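Local atomic coordinates of 3-oxosteroid 1-dehydrogenase (PDB entry 7P18), a protein that probably catalyses the FAD-dependent 1,2-dehydrogenation of 3-oxosteroids to 3-oxo-Delta(1)-steroids, passing the electrons to an acceptor. Residues Thr5-Val10 against Gln259-Arg264; Ala24-Leu29 against Arg552-Ile557; Ser32-Glu37 against Pro226-Thr231; Ser235-Gly240 against Gly248-Arg253. One frame throughout, in Å; residues are numbered along the deposited sequence.

Contact 1 of 4, residues Thr5-Val10 against Gln259-Arg264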
loop_
_atom_site.group_PDB
_atom_site.type_symbol
_atom_site.label_atom_id
_atom_site.label_comp_id
_atom_site.label_asym_id
_atom_site.label_seq_id
_atom_site.Cartn_x
_atom_site.Cartn_y
_atom_site.Cartn_z
ATOM N N THR A 5 21.634 24.320 17.650
ATOM C CA THR A 5 22.096 23.040 17.035
ATOM C C THR A 5 20.931 22.033 16.999
ATOM O O THR A 5 21.032 20.979 16.330
ATOM C CB THR A 5 23.337 22.526 17.780
ATOM O OG1 THR A 5 22.922 21.874 18.979
ATOM C CG2 THR A 5 24.329 23.621 18.126
ATOM N N ASN A 6 19.857 22.365 17.711
ATOM C CA ASN A 6 18.580 21.609 17.777
ATOM C C ASN A 6 17.438 22.444 17.186
ATOM O O ASN A 6 16.293 22.199 17.519
ATOM C CB ASN A 6 18.342 21.216 19.223
ATOM C CG ASN A 6 19.289 20.107 19.636
ATOM O OD1 ASN A 6 19.709 19.304 18.795
ATOM N ND2 ASN A 6 19.651 20.078 20.910
ATOM N N THR A 7 17.785 23.420 16.354
ATOM C CA THR A 7 16.827 24.309 15.655
ATOM C C THR A 7 16.976 24.142 14.151
ATOM O O THR A 7 18.117 24.247 13.637
ATOM C CB THR A 7 17.007 25.774 16.058
ATOM O OG1 THR A 7 16.969 25.811 17.480
ATOM C CG2 THR A 7 15.907 26.654 15.517
ATOM N N TYR A 8 15.847 23.888 13.486
ATOM C CA TYR A 8 15.746 23.800 12.011
ATOM C C TYR A 8 14.540 24.631 11.573
ATOM O O TYR A 8 13.658 24.913 12.401
ATOM C CB TYR A 8 15.637 22.327 11.594
ATOM C CG TYR A 8 16.763 21.445 12.077
ATOM C CD1 TYR A 8 16.768 20.914 13.358
ATOM C CD2 TYR A 8 17.833 21.146 11.252
ATOM C CE1 TYR A 8 17.806 20.111 13.803
ATOM C CE2 TYR A 8 18.869 20.333 11.676
ATOM C CZ TYR A 8 18.859 19.821 12.960
ATOM O OH TYR A 8 19.878 19.016 13.370
ATOM N N ASP A 9 14.479 24.977 10.291
ATOM C CA ASP A 9 13.252 25.588 9.707
ATOM C C ASP A 9 12.123 24.555 9.790
ATOM O O ASP A 9 11.025 24.876 10.322
ATOM C CB ASP A 9 13.531 26.073 8.284
ATOM C CG ASP A 9 14.508 27.242 8.251
ATOM O OD1 ASP A 9 14.547 27.952 9.263
ATOM O OD2 ASP A 9 15.189 27.406 7.231
ATOM N N VAL A 10 12.423 23.333 9.360
ATOM C CA VAL A 10 11.396 22.260 9.199
ATOM C C VAL A 10 11.885 20.979 9.902
ATOM O O VAL A 10 13.004 20.524 9.606
ATOM C CB VAL A 10 11.114 22.027 7.703
ATOM C CG1 VAL A 10 10.147 20.880 7.500
ATOM C CG2 VAL A 10 10.582 23.290 7.030
ATOM N N GLN A 259 14.611 18.377 23.188
ATOM C CA GLN A 259 13.674 19.411 22.672
ATOM C C GLN A 259 14.238 19.923 21.366
ATOM O O GLN A 259 15.373 20.335 21.355
ATOM C CB GLN A 259 13.451 20.580 23.640
ATOM C CG GLN A 259 12.905 20.130 24.983
ATOM C CD GLN A 259 11.759 20.996 25.443
ATOM O OE1 GLN A 259 11.789 22.222 25.316
ATOM N NE2 GLN A 259 10.719 20.350 25.949
ATOM N N LEU A 260 13.447 19.870 20.286
ATOM C CA LEU A 260 13.869 20.330 18.948
ATOM C C LEU A 260 12.967 21.485 18.526
ATOM O O LEU A 260 11.762 21.376 18.713
ATOM C CB LEU A 260 13.754 19.153 17.972
ATOM C CG LEU A 260 14.657 17.954 18.265
ATOM C CD1 LEU A 260 14.431 16.858 17.241
ATOM C CD2 LEU A 260 16.123 18.360 18.236
ATOM N N THR A 261 13.539 22.552 17.982
ATOM C CA THR A 261 12.760 23.737 17.556
ATOM C C THR A 261 12.599 23.710 16.042
ATOM O O THR A 261 13.609 23.494 15.348
ATOM C CB THR A 261 13.427 25.038 18.039
ATOM O OG1 THR A 261 13.388 25.002 19.468
ATOM C CG2 THR A 261 12.719 26.283 17.563
ATOM N N ALA A 262 11.372 23.963 15.579
ATOM C CA ALA A 262 11.049 24.156 14.148
ATOM C C ALA A 262 10.614 25.607 13.965
ATOM O O ALA A 262 9.541 25.941 14.448
ATOM C CB ALA A 262 9.949 23.201 13.710
ATOM N N ARG A 263 11.444 26.421 13.327
ATOM C CA ARG A 263 11.137 27.861 13.108
ATOM C C ARG A 263 9.888 28.013 12.228
ATOM O O ARG A 263 9.112 28.941 12.477
ATOM C CB ARG A 263 12.290 28.571 12.408
ATOM C CG ARG A 263 13.611 28.492 13.155
ATOM C CD ARG A 263 14.568 29.543 12.651
ATOM N NE ARG A 263 15.929 29.328 13.127
ATOM C CZ ARG A 263 16.856 28.610 12.506
ATOM N NH1 ARG A 263 16.589 27.960 11.384
ATOM N NH2 ARG A 263 18.058 28.514 13.042
ATOM N N ARG A 264 9.719 27.145 11.221
ATOM C CA ARG A 264 8.729 27.340 10.124
ATOM C C ARG A 264 7.636 26.267 10.177
ATOM O O ARG A 264 6.464 26.620 9.964
ATOM C CB ARG A 264 9.464 27.403 8.789
ATOM C CG ARG A 264 10.505 28.515 8.736
ATOM C CD ARG A 264 9.826 29.855 8.579
ATOM N NE ARG A 264 9.351 29.980 7.211
ATOM C CZ ARG A 264 10.125 30.264 6.163
ATOM N NH1 ARG A 264 11.429 30.466 6.319
ATOM N NH2 ARG A 264 9.586 30.340 4.951
HETATM O O HOH W 1 15.424 23.249 20.698
#

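Contact 2 of 4, residues Ala24-Leu29 against Arg552-Ile557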
loop_
_atom_site.group_PDB
_atom_site.type_symbol
_atom_site.label_atom_id
_atom_site.label_comp_id
_atom_site.label_asym_id
_atom_site.label_seq_id
_atom_site.Cartn_x
_atom_site.Cartn_y
_atom_site.Cartn_z
ATOM N N ALA A 24 13.056 16.695 0.988
ATOM C CA ALA A 24 13.876 17.050 -0.187
ATOM C C ALA A 24 13.327 18.351 -0.786
ATOM O O ALA A 24 14.128 19.248 -1.176
ATOM C CB ALA A 24 13.860 15.937 -1.196
ATOM N N ARG A 25 12.008 18.460 -0.856
ATOM C CA ARG A 25 11.354 19.622 -1.503
ATOM C C ARG A 25 11.606 20.858 -0.641
ATOM O O ARG A 25 11.929 21.909 -1.219
ATOM C CB ARG A 25 9.868 19.378 -1.752
ATOM C CG ARG A 25 9.152 20.581 -2.349
ATOM C CD ARG A 25 9.635 20.881 -3.751
ATOM N NE ARG A 25 8.860 21.969 -4.341
ATOM C CZ ARG A 25 9.038 22.463 -5.559
ATOM N NH1 ARG A 25 9.955 21.969 -6.386
ATOM N NH2 ARG A 25 8.265 23.457 -5.951
ATOM N N ALA A 26 11.422 20.758 0.672
ATOM C CA ALA A 26 11.618 21.886 1.613
ATOM C C ALA A 26 13.075 22.352 1.489
ATOM O O ALA A 26 13.318 23.567 1.356
ATOM C CB ALA A 26 11.262 21.469 3.002
ATOM N N HIS A 27 14.012 21.407 1.449
ATOM C CA HIS A 27 15.441 21.718 1.250
ATOM C C HIS A 27 15.619 22.496 -0.058
ATOM O O HIS A 27 16.267 23.578 -0.023
ATOM C CB HIS A 27 16.284 20.455 1.245
ATOM C CG HIS A 27 17.733 20.739 1.039
ATOM N ND1 HIS A 27 18.289 20.819 -0.216
ATOM C CD2 HIS A 27 18.730 20.938 1.925
ATOM C CE1 HIS A 27 19.581 21.053 -0.087
ATOM N NE2 HIS A 27 19.871 21.097 1.217
ATOM N N ASP A 28 15.051 22.007 -1.161
ATOM C CA ASP A 28 15.267 22.609 -2.506
ATOM C C ASP A 28 14.673 24.008 -2.553
ATOM O O ASP A 28 15.129 24.755 -3.411
ATOM C CB ASP A 28 14.745 21.731 -3.632
ATOM C CG ASP A 28 15.609 20.523 -3.899
ATOM O OD1 ASP A 28 16.737 20.476 -3.350
ATOM O OD2 ASP A 28 15.174 19.645 -4.622
ATOM N N LEU A 29 13.759 24.354 -1.633
ATOM C CA LEU A 29 13.130 25.698 -1.535
ATOM C C LEU A 29 13.882 26.578 -0.528
ATOM O O LEU A 29 13.402 27.678 -0.266
ATOM C CB LEU A 29 11.660 25.534 -1.140
ATOM C CG LEU A 29 10.761 24.857 -2.187
ATOM C CD1 LEU A 29 9.338 24.670 -1.641
ATOM C CD2 LEU A 29 10.740 25.662 -3.496
ATOM N N ARG A 552 3.102 19.769 -1.371
ATOM C CA ARG A 552 2.284 20.976 -1.045
ATOM C C ARG A 552 2.651 21.530 0.344
ATOM O O ARG A 552 2.664 22.760 0.472
ATOM C CB ARG A 552 0.790 20.725 -1.189
ATOM C CG ARG A 552 0.332 20.461 -2.624
ATOM C CD ARG A 552 -1.185 20.514 -2.757
ATOM N NE ARG A 552 -1.714 21.839 -2.438
ATOM C CZ ARG A 552 -1.994 22.818 -3.323
ATOM N NH1 ARG A 552 -1.841 22.633 -4.623
ATOM N NH2 ARG A 552 -2.470 23.977 -2.878
ATOM N N ALA A 553 2.922 20.690 1.358
ATOM C CA ALA A 553 3.326 21.171 2.693
ATOM C C ALA A 553 4.600 22.005 2.562
ATOM O O ALA A 553 4.630 23.136 3.118
ATOM C CB ALA A 553 3.534 20.036 3.686
ATOM N N ALA A 554 5.633 21.455 1.937
ATOM C CA ALA A 554 6.942 22.112 1.776
ATOM C C ALA A 554 6.719 23.426 1.013
ATOM O O ALA A 554 7.219 24.465 1.454
ATOM C CB ALA A 554 7.910 21.247 1.040
ATOM N N ASN A 555 5.932 23.389 -0.046
ATOM C CA ASN A 555 5.635 24.591 -0.876
ATOM C C ASN A 555 4.980 25.655 0.009
ATOM O O ASN A 555 5.380 26.842 -0.082
ATOM C CB ASN A 555 4.764 24.233 -2.081
ATOM C CG ASN A 555 5.458 23.434 -3.146
ATOM O OD1 ASN A 555 6.691 23.272 -3.150
ATOM N ND2 ASN A 555 4.664 22.915 -4.075
ATOM N N HIS A 556 4.029 25.269 0.859
ATOM C CA HIS A 556 3.277 26.221 1.692
ATOM C C HIS A 556 4.225 26.864 2.699
ATOM O O HIS A 556 4.148 28.116 2.910
ATOM C CB HIS A 556 2.080 25.566 2.367
ATOM C CG HIS A 556 1.214 26.559 3.058
ATOM N ND1 HIS A 556 1.379 26.882 4.378
ATOM C CD2 HIS A 556 0.212 27.343 2.582
ATOM C CE1 HIS A 556 0.480 27.799 4.708
ATOM N NE2 HIS A 556 -0.282 28.046 3.627
ATOM N N ILE A 557 5.074 26.055 3.322
ATOM C CA ILE A 557 6.037 26.532 4.350
ATOM C C ILE A 557 6.984 27.559 3.693
ATOM O O ILE A 557 7.151 28.636 4.246
ATOM C CB ILE A 557 6.796 25.365 4.990
ATOM C CG1 ILE A 557 5.901 24.428 5.806
ATOM C CG2 ILE A 557 7.943 25.905 5.828
ATOM C CD1 ILE A 557 6.595 23.120 6.172
#

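Contact 3 of 4, residues Ser32-Glu37 against Pro226-Thr231. With FAD (flavin-adenine dinucleotide), chain C.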
loop_
_atom_site.group_PDB
_atom_site.type_symbol
_atom_site.label_atom_id
_atom_site.label_comp_id
_atom_site.label_asym_id
_atom_site.label_seq_id
_atom_site.Cartn_x
_atom_site.Cartn_y
_atom_site.Cartn_z
ATOM N N SER A 32 16.137 24.745 5.991
ATOM C CA SER A 32 16.906 23.758 6.784
ATOM C C SER A 32 15.922 22.690 7.291
ATOM O O SER A 32 14.863 23.049 7.854
ATOM C CB SER A 32 17.706 24.416 7.911
ATOM O OG SER A 32 16.880 24.896 8.959
ATOM N N VAL A 33 16.270 21.428 7.070
ATOM C CA VAL A 33 15.383 20.268 7.365
ATOM C C VAL A 33 16.102 19.270 8.279
ATOM O O VAL A 33 17.286 18.986 8.028
ATOM C CB VAL A 33 14.896 19.609 6.066
ATOM C CG1 VAL A 33 13.912 18.491 6.341
ATOM C CG2 VAL A 33 14.246 20.638 5.147
ATOM N N LEU A 34 15.365 18.728 9.249
ATOM C CA LEU A 34 15.727 17.466 9.947
ATOM C C LEU A 34 14.601 16.443 9.766
ATOM O O LEU A 34 13.420 16.813 9.952
ATOM C CB LEU A 34 15.925 17.770 11.428
ATOM C CG LEU A 34 16.107 16.552 12.334
ATOM C CD1 LEU A 34 17.388 15.831 12.034
ATOM C CD2 LEU A 34 16.024 16.938 13.809
ATOM N N VAL A 35 14.968 15.197 9.468
ATOM C CA VAL A 35 14.024 14.037 9.499
ATOM C C VAL A 35 14.321 13.183 10.739
ATOM O O VAL A 35 15.498 12.851 10.934
ATOM C CB VAL A 35 14.115 13.213 8.216
ATOM C CG1 VAL A 35 13.074 12.084 8.216
ATOM C CG2 VAL A 35 13.955 14.113 6.992
ATOM N N VAL A 36 13.309 12.861 11.535
ATOM C CA VAL A 36 13.438 11.908 12.683
ATOM C C VAL A 36 12.616 10.637 12.393
ATOM O O VAL A 36 11.417 10.776 12.022
ATOM C CB VAL A 36 13.057 12.554 14.027
ATOM C CG1 VAL A 36 13.979 13.729 14.362
ATOM C CG2 VAL A 36 11.609 12.960 14.124
ATOM N N GLU A 37 13.234 9.464 12.594
ATOM C CA GLU A 37 12.649 8.114 12.363
ATOM C C GLU A 37 12.707 7.305 13.677
ATOM O O GLU A 37 13.805 7.249 14.284
ATOM C CB GLU A 37 13.392 7.416 11.217
ATOM C CG GLU A 37 13.083 5.915 11.094
ATOM C CD GLU A 37 11.635 5.552 10.913
ATOM O OE1 GLU A 37 10.947 6.284 10.132
ATOM O OE2 GLU A 37 11.191 4.540 11.533
ATOM N N PRO A 226 19.890 15.791 7.273
ATOM C CA PRO A 226 20.073 14.783 8.313
ATOM C C PRO A 226 18.799 13.960 8.511
ATOM O O PRO A 226 17.698 14.512 8.464
ATOM C CB PRO A 226 20.443 15.592 9.563
ATOM C CG PRO A 226 19.884 16.991 9.285
ATOM C CD PRO A 226 20.003 17.156 7.792
ATOM N N LEU A 227 18.992 12.669 8.753
ATOM C CA LEU A 227 17.925 11.724 9.116
ATOM C C LEU A 227 18.354 10.971 10.382
ATOM O O LEU A 227 19.271 10.178 10.290
ATOM C CB LEU A 227 17.725 10.771 7.946
ATOM C CG LEU A 227 16.418 9.970 7.984
ATOM C CD1 LEU A 227 16.050 9.455 6.608
ATOM C CD2 LEU A 227 16.494 8.807 8.955
ATOM N N TRP A 228 17.706 11.224 11.501
ATOM C CA TRP A 228 18.054 10.565 12.785
ATOM C C TRP A 228 17.219 9.298 12.955
ATOM O O TRP A 228 16.003 9.413 13.168
ATOM C CB TRP A 228 17.876 11.510 13.972
ATOM C CG TRP A 228 18.806 12.684 13.966
ATOM C CD1 TRP A 228 19.820 12.942 13.087
ATOM C CD2 TRP A 228 18.796 13.774 14.900
ATOM N NE1 TRP A 228 20.402 14.149 13.383
ATOM C CE2 TRP A 228 19.801 14.678 14.489
ATOM C CE3 TRP A 228 18.001 14.106 16.001
ATOM C CZ2 TRP A 228 20.065 15.856 15.185
ATOM C CZ3 TRP A 228 18.247 15.277 16.676
ATOM C CH2 TRP A 228 19.260 16.143 16.263
ATOM N N LEU A 229 17.873 8.139 12.907
ATOM C CA LEU A 229 17.234 6.821 13.178
ATOM C C LEU A 229 17.129 6.623 14.694
ATOM O O LEU A 229 17.802 7.348 15.432
ATOM C CB LEU A 229 18.046 5.709 12.513
ATOM C CG LEU A 229 18.121 5.784 10.988
ATOM C CD1 LEU A 229 19.164 4.846 10.428
ATOM C CD2 LEU A 229 16.772 5.440 10.366
ATOM N N ASN A 230 16.257 5.721 15.122
ATOM C CA ASN A 230 16.122 5.325 16.544
ATOM C C ASN A 230 15.763 6.561 17.356
ATOM O O ASN A 230 16.210 6.639 18.524
ATOM C CB ASN A 230 17.425 4.681 17.020
ATOM C CG ASN A 230 17.849 3.533 16.143
ATOM O OD1 ASN A 230 18.915 3.564 15.529
ATOM N ND2 ASN A 230 16.997 2.544 16.062
ATOM N N THR A 231 15.002 7.492 16.759
ATOM C CA THR A 231 14.693 8.818 17.355
ATOM C C THR A 231 13.197 9.068 17.254
ATOM O O THR A 231 12.748 9.860 16.429
ATOM C CB THR A 231 15.522 9.932 16.695
ATOM O OG1 THR A 231 16.906 9.617 16.840
ATOM C CG2 THR A 231 15.270 11.289 17.313
HETATM P PA FAD C . 5.056 4.803 6.321
HETATM O O1A FAD C . 5.534 4.551 4.937
HETATM O O2A FAD C . 4.785 3.537 7.088
HETATM O O5B FAD C . 6.158 5.680 7.047
HETATM C C5B FAD C . 5.927 6.095 8.419
HETATM C C4B FAD C . 7.246 6.101 9.131
HETATM O O4B FAD C . 7.101 6.830 10.379
HETATM C C3B FAD C . 7.811 4.714 9.504
HETATM O O3B FAD C . 9.165 4.581 9.084
HETATM C C2B FAD C . 7.657 4.665 11.026
HETATM O O2B FAD C . 8.566 3.767 11.648
HETATM C C1B FAD C . 7.778 6.143 11.399
HETATM N N9A FAD C . 7.208 6.497 12.699
HETATM C C8A FAD C . 6.122 5.968 13.337
HETATM N N7A FAD C . 5.954 6.465 14.559
HETATM C C5A FAD C . 6.968 7.404 14.696
HETATM C C6A FAD C . 7.329 8.276 15.746
HETATM N N6A FAD C . 6.727 8.308 16.941
HETATM N N1A FAD C . 8.397 9.077 15.545
HETATM C C2A FAD C . 9.030 9.015 14.370
HETATM N N3A FAD C . 8.830 8.187 13.340
HETATM C C4A FAD C . 7.749 7.419 13.564
HETATM N N1 FAD C . 0.157 2.131 -1.472
HETATM C C2 FAD C . 0.227 2.727 -2.684
HETATM O O2 FAD C . -0.311 3.831 -2.885
HETATM N N3 FAD C . 0.899 2.174 -3.700
HETATM C C4 FAD C . 1.320 0.860 -3.676
HETATM O O4 FAD C . 2.022 0.456 -4.597
HETATM C C4X FAD C . 1.243 0.171 -2.436
HETATM N N5 FAD C . 1.671 -1.078 -2.359
HETATM C C5X FAD C . 1.650 -1.683 -1.124
HETATM C C6 FAD C . 2.191 -2.984 -0.991
HETATM C C7 FAD C . 2.323 -3.592 0.250
HETATM C C7M FAD C . 2.933 -4.973 0.373
HETATM C C8 FAD C . 1.960 -2.873 1.402
HETATM C C8M FAD C . 2.119 -3.499 2.777
HETATM C C9 FAD C . 1.355 -1.638 1.279
HETATM C C9A FAD C . 1.234 -0.991 0.034
HETATM N N10 FAD C . 0.642 0.273 -0.119
HETATM C C10 FAD C . 0.653 0.911 -1.353
HETATM C "C1'" FAD C . 0.243 1.061 1.052
HETATM C "C2'" FAD C . 1.380 2.034 1.434
HETATM O "O2'" FAD C . 2.631 1.373 1.615
HETATM C "C3'" FAD C . 1.061 2.864 2.690
HETATM O "O3'" FAD C . -0.310 3.268 2.722
HETATM C "C4'" FAD C . 1.995 4.050 2.801
HETATM O "O4'" FAD C . 3.328 3.564 2.733
HETATM C "C5'" FAD C . 1.804 4.871 4.058
HETATM O "O5'" FAD C . 2.836 5.876 4.040
HETATM P P FAD C . 3.108 6.766 5.328
HETATM O O1P FAD C . 4.228 7.615 4.904
HETATM O O2P FAD C . 1.884 7.315 5.911
HETATM O O3P FAD C . 3.701 5.682 6.402
#

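Contact 4 of 4, residues Ser235-Gly240 against Gly248-Arg253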
loop_
_atom_site.group_PDB
_atom_site.type_symbol
_atom_site.label_atom_id
_atom_site.label_comp_id
_atom_site.label_asym_id
_atom_site.label_seq_id
_atom_site.Cartn_x
_atom_site.Cartn_y
_atom_site.Cartn_z
ATOM N N SER A 235 6.135 14.094 21.578
ATOM C CA SER A 235 5.126 15.145 21.844
ATOM C C SER A 235 5.430 16.420 21.049
ATOM O O SER A 235 6.520 16.595 20.537
ATOM C CB SER A 235 5.015 15.405 23.331
ATOM O OG SER A 235 6.240 15.920 23.811
ATOM N N LEU A 236 4.440 17.278 20.953
ATOM C CA LEU A 236 4.550 18.585 20.266
ATOM C C LEU A 236 4.936 19.653 21.305
ATOM O O LEU A 236 4.470 19.561 22.457
ATOM C CB LEU A 236 3.176 18.889 19.654
ATOM C CG LEU A 236 2.768 18.002 18.470
ATOM C CD1 LEU A 236 1.279 18.149 18.153
ATOM C CD2 LEU A 236 3.596 18.333 17.275
ATOM N N ILE A 237 5.748 20.618 20.901
ATOM C CA ILE A 237 5.990 21.874 21.678
ATOM C C ILE A 237 5.052 22.951 21.105
ATOM O O ILE A 237 5.018 23.122 19.893
ATOM C CB ILE A 237 7.481 22.254 21.622
ATOM C CG1 ILE A 237 8.336 21.096 22.164
ATOM C CG2 ILE A 237 7.736 23.566 22.355
ATOM C CD1 ILE A 237 9.818 21.224 21.920
ATOM N N THR A 238 4.279 23.625 21.952
ATOM C CA THR A 238 3.391 24.735 21.525
ATOM C C THR A 238 3.670 26.030 22.311
ATOM O O THR A 238 4.273 25.971 23.371
ATOM C CB THR A 238 1.922 24.350 21.669
ATOM O OG1 THR A 238 1.676 24.181 23.058
ATOM C CG2 THR A 238 1.567 23.081 20.913
ATOM N N GLU A 239 3.230 27.152 21.742
ATOM C CA GLU A 239 3.191 28.502 22.364
ATOM C C GLU A 239 1.816 29.119 22.090
ATOM O O GLU A 239 1.188 28.712 21.085
ATOM C CB GLU A 239 4.261 29.411 21.768
ATOM C CG GLU A 239 5.672 28.942 22.037
ATOM C CD GLU A 239 6.741 29.844 21.428
ATOM O OE1 GLU A 239 6.378 30.777 20.671
ATOM O OE2 GLU A 239 7.938 29.605 21.696
ATOM N N GLY A 240 1.406 30.083 22.930
ATOM C CA GLY A 240 0.180 30.884 22.757
ATOM C C GLY A 240 -0.784 30.599 23.883
ATOM O O GLY A 240 -0.919 29.430 24.260
ATOM N N GLY A 248 7.873 23.172 17.760
ATOM C CA GLY A 248 8.873 22.100 17.806
ATOM C C GLY A 248 8.301 20.773 18.260
ATOM O O GLY A 248 7.077 20.637 18.371
ATOM N N ILE A 249 9.190 19.825 18.557
ATOM C CA ILE A 249 8.802 18.489 19.069
ATOM C C ILE A 249 9.762 18.088 20.188
ATOM O O ILE A 249 10.889 18.570 20.195
ATOM C CB ILE A 249 8.824 17.444 17.939
ATOM C CG1 ILE A 249 10.223 17.228 17.364
ATOM C CG2 ILE A 249 7.822 17.829 16.859
ATOM C CD1 ILE A 249 10.345 16.060 16.395
ATOM N N VAL A 250 9.314 17.165 21.024
ATOM C CA VAL A 250 10.198 16.349 21.912
ATOM C C VAL A 250 10.394 14.980 21.258
ATOM O O VAL A 250 9.377 14.331 20.918
ATOM C CB VAL A 250 9.573 16.179 23.304
ATOM C CG1 VAL A 250 10.527 15.427 24.229
ATOM C CG2 VAL A 250 9.137 17.528 23.894
ATOM N N VAL A 251 11.644 14.557 21.127
ATOM C CA VAL A 251 12.018 13.174 20.739
ATOM C C VAL A 251 12.782 12.499 21.889
ATOM O O VAL A 251 13.178 13.174 22.864
ATOM C CB VAL A 251 12.852 13.152 19.454
ATOM C CG1 VAL A 251 12.054 13.744 18.292
ATOM C CG2 VAL A 251 14.210 13.852 19.632
ATOM N N LYS A 252 12.934 11.191 21.766
ATOM C CA LYS A 252 13.822 10.341 22.606
ATOM C C LYS A 252 15.011 9.964 21.729
ATOM O O LYS A 252 14.823 9.246 20.759
ATOM C CB LYS A 252 13.024 9.154 23.136
ATOM C CG LYS A 252 13.679 8.385 24.268
ATOM C CD LYS A 252 12.935 7.108 24.643
ATOM C CE LYS A 252 13.866 5.936 24.896
ATOM N NZ LYS A 252 13.311 5.038 25.933
ATOM N N ARG A 253 16.185 10.528 22.012
ATOM C CA ARG A 253 17.401 10.458 21.159
ATOM C C ARG A 253 18.553 9.964 22.031
ATOM O O ARG A 253 18.804 10.603 23.069
ATOM C CB ARG A 253 17.673 11.847 20.577
ATOM C CG ARG A 253 19.047 12.050 19.964
ATOM C CD ARG A 253 19.244 11.282 18.695
ATOM N NE ARG A 253 20.227 11.903 17.833
ATOM C CZ ARG A 253 20.683 11.358 16.714
ATOM N NH1 ARG A 253 20.229 10.180 16.327
ATOM N NH2 ARG A 253 21.607 11.974 15.994
#

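Contact 1 of 4, residues Thr5-Val10 against Gln259-Arg264
Asn6 meets Leu260 and Thr261 where strand 7-8 joins strand 256-262 in parallel, at one border of a four-stranded mixed sheet of the FAD-binding domain. The backbone O of Asn6 accepts Thr261 N at 2.8 Å. Asn6 CB rests on Leu260 CD2. A water joins Gln259 O to Thr261 OG1. Thr7 and Thr261 sit side by side on one face of the sheet, pointing the same way. With OG1 beside the backbone N (chi1 -52°), Thr7 CG2 is anti to that N and lies over one face of the Arg263 guanidinium, 3.6 Å from NE. Tyr8 continues the ladder, with its N bonded to Thr261 O and its O to Arg263 N. Its side chain is on the other face, with Ala262. At Asp9 the chain turns a corner, and Asp9 O receives Arg264 N. The Arg264 guanidinium reaches Ile557 O through NH2. Asp9 also forms a salt bridge with Arg263: NH1 comes to OD1 at 2.9 Å, from above the carboxylate plane, the flat groups 62° apart.

Contact 2 of 4, residues Ala24-Leu29 against Arg552-Ile557
Ala26 and Ala554 bring helices 17-28 and 543-559 together: the short axes approach to 8.5 Å, run in the same direction and cross at -26°, and the two CA atoms are 4.7 Å apart. The methyl groups meet, CB to CB at 3.9 Å. Ala554 CB also touches Ala26 N and Arg25 CG. Small residues thus permit the close backbone approach. The first helix follows the opening strand of the Rossmann-type FAD-binding fold, and the second is the last of the chain. Arg25 is bent at chi2 (67°) and grips Asn555 side-on. Arg25 NE and NH2 both donate to Asn555 OD1, NE at 2.8 Å and nearly straight, NH2 at 3.2 Å and more bent. OD1 lies in the guanidinium plane, while the amide plane is turned 66° from it. An alanine at Arg25 would take away both donors to Asn555 OD1, and the amide would probably be freer to turn. Tyr100 makes a cation-pi contact with Arg25. Leu29 CD1 touches Asn555 OD1 at 3.4 Å.

Contact 3 of 4, residues Ser32-Glu37 against Pro226-Thr231
Glu37, its CG against Leu229 CD2, binds FAD just after strand 33-36. Glu37 OE1 accepts the ribose hydroxyl O3B of FAD and OE2 accepts O2B, each at 2.7 Å. Ser15 OG bonds to OE1 and Ser39 OG to OE2, so each oxygen has a protein partner as well as a ribose hydroxyl. An acidic residue gripping the adenosine ribose here is a familiar feature of Rossmann-type folds. Glu37 O takes Thr231 N, and Thr231 OG1 donates to Leu229 O at 2.8 Å. The backbones run in parallel register: Glu37 N bonds to Trp228 O, Trp228 N to Val35 O, and Val35 N to Pro226 O. Strand 227-228 is the outermost strand of the parallel sheet, next to strand 33-36. On one face Val35 CG1 packs against Leu227 CG. On the other, Leu34 CD1 sits over the five-membered ring of Trp228, 3.6 Å from its centroid and 9° off the normal. The two side chains cross at about a right angle, and Leu34 CD2 reaches the six-membered ring. Pro226 CG also touches Leu34 CD1.

Contact 4 of 4, residues Ser235-Gly240 against Gly248-Arg253
Ile237 and Gly248 face each other in the tight part of the contact. Ile237 N donates to Gly248 O at 2.9 Å, from above the carbonyl plane. Ile237 CG1, anti to the carbonyl carbon (chi1 -57°), meets Val250 CG2 at 4.0 Å. Ile237 CD1 comes to 3.3 Å from Ile249 O. A CB on Gly248 would lie close to that CD1. On the same face Ser235 OG rests on Val250 CG2 at 3.3 Å. An alanine at Ile237 would remove CG1 and CD1 and would probably open a gap beside the Ile249 carbonyl and Val250 CG2. The rest is looser. On the opposite face Leu236 CD2 and Ile249 CG2, of a non-hydrogen-bonded pair, are 4.3 Å apart. Val250 N gives a good bond to Ser235 O, but Ser235 N to Val250 O is weak at 3.3 Å. Beyond Ile237 the pairing runs on through Thr247 and Arg245, and exposed Glu239 makes a salt bridge with Arg245. This is an antiparallel beta hairpin of the mixed sheet, in which 233-239 is the border strand and 245-253 lies next inside.

In the fold
Contacts 1 and 4 share the mixed sheet, their centres about 10 Å apart. Strands 256-262 and 245-253 are neighbours there, joined by Leu260 N to Ile249 O. Contact 3 lies in the parallel sheet, its centre about 12 Å from that of contact 1 and about 14 Å from that of contact 4. Ser32 bonds to the turn at Asp9, and Arg253 makes a cation-pi contact with Trp228. In contact 2, Ala26 touches Val33 of contact 3. Contacts 2 and 4 do not touch, their nearest atoms about 12 Å apart. Contacts 3 and 4, in series, are nested within the loops closed by contacts 1 and 2, whose segments alternate. Val10 packs on Ile557, so chain ends and middle are tied into one FAD-binding domain.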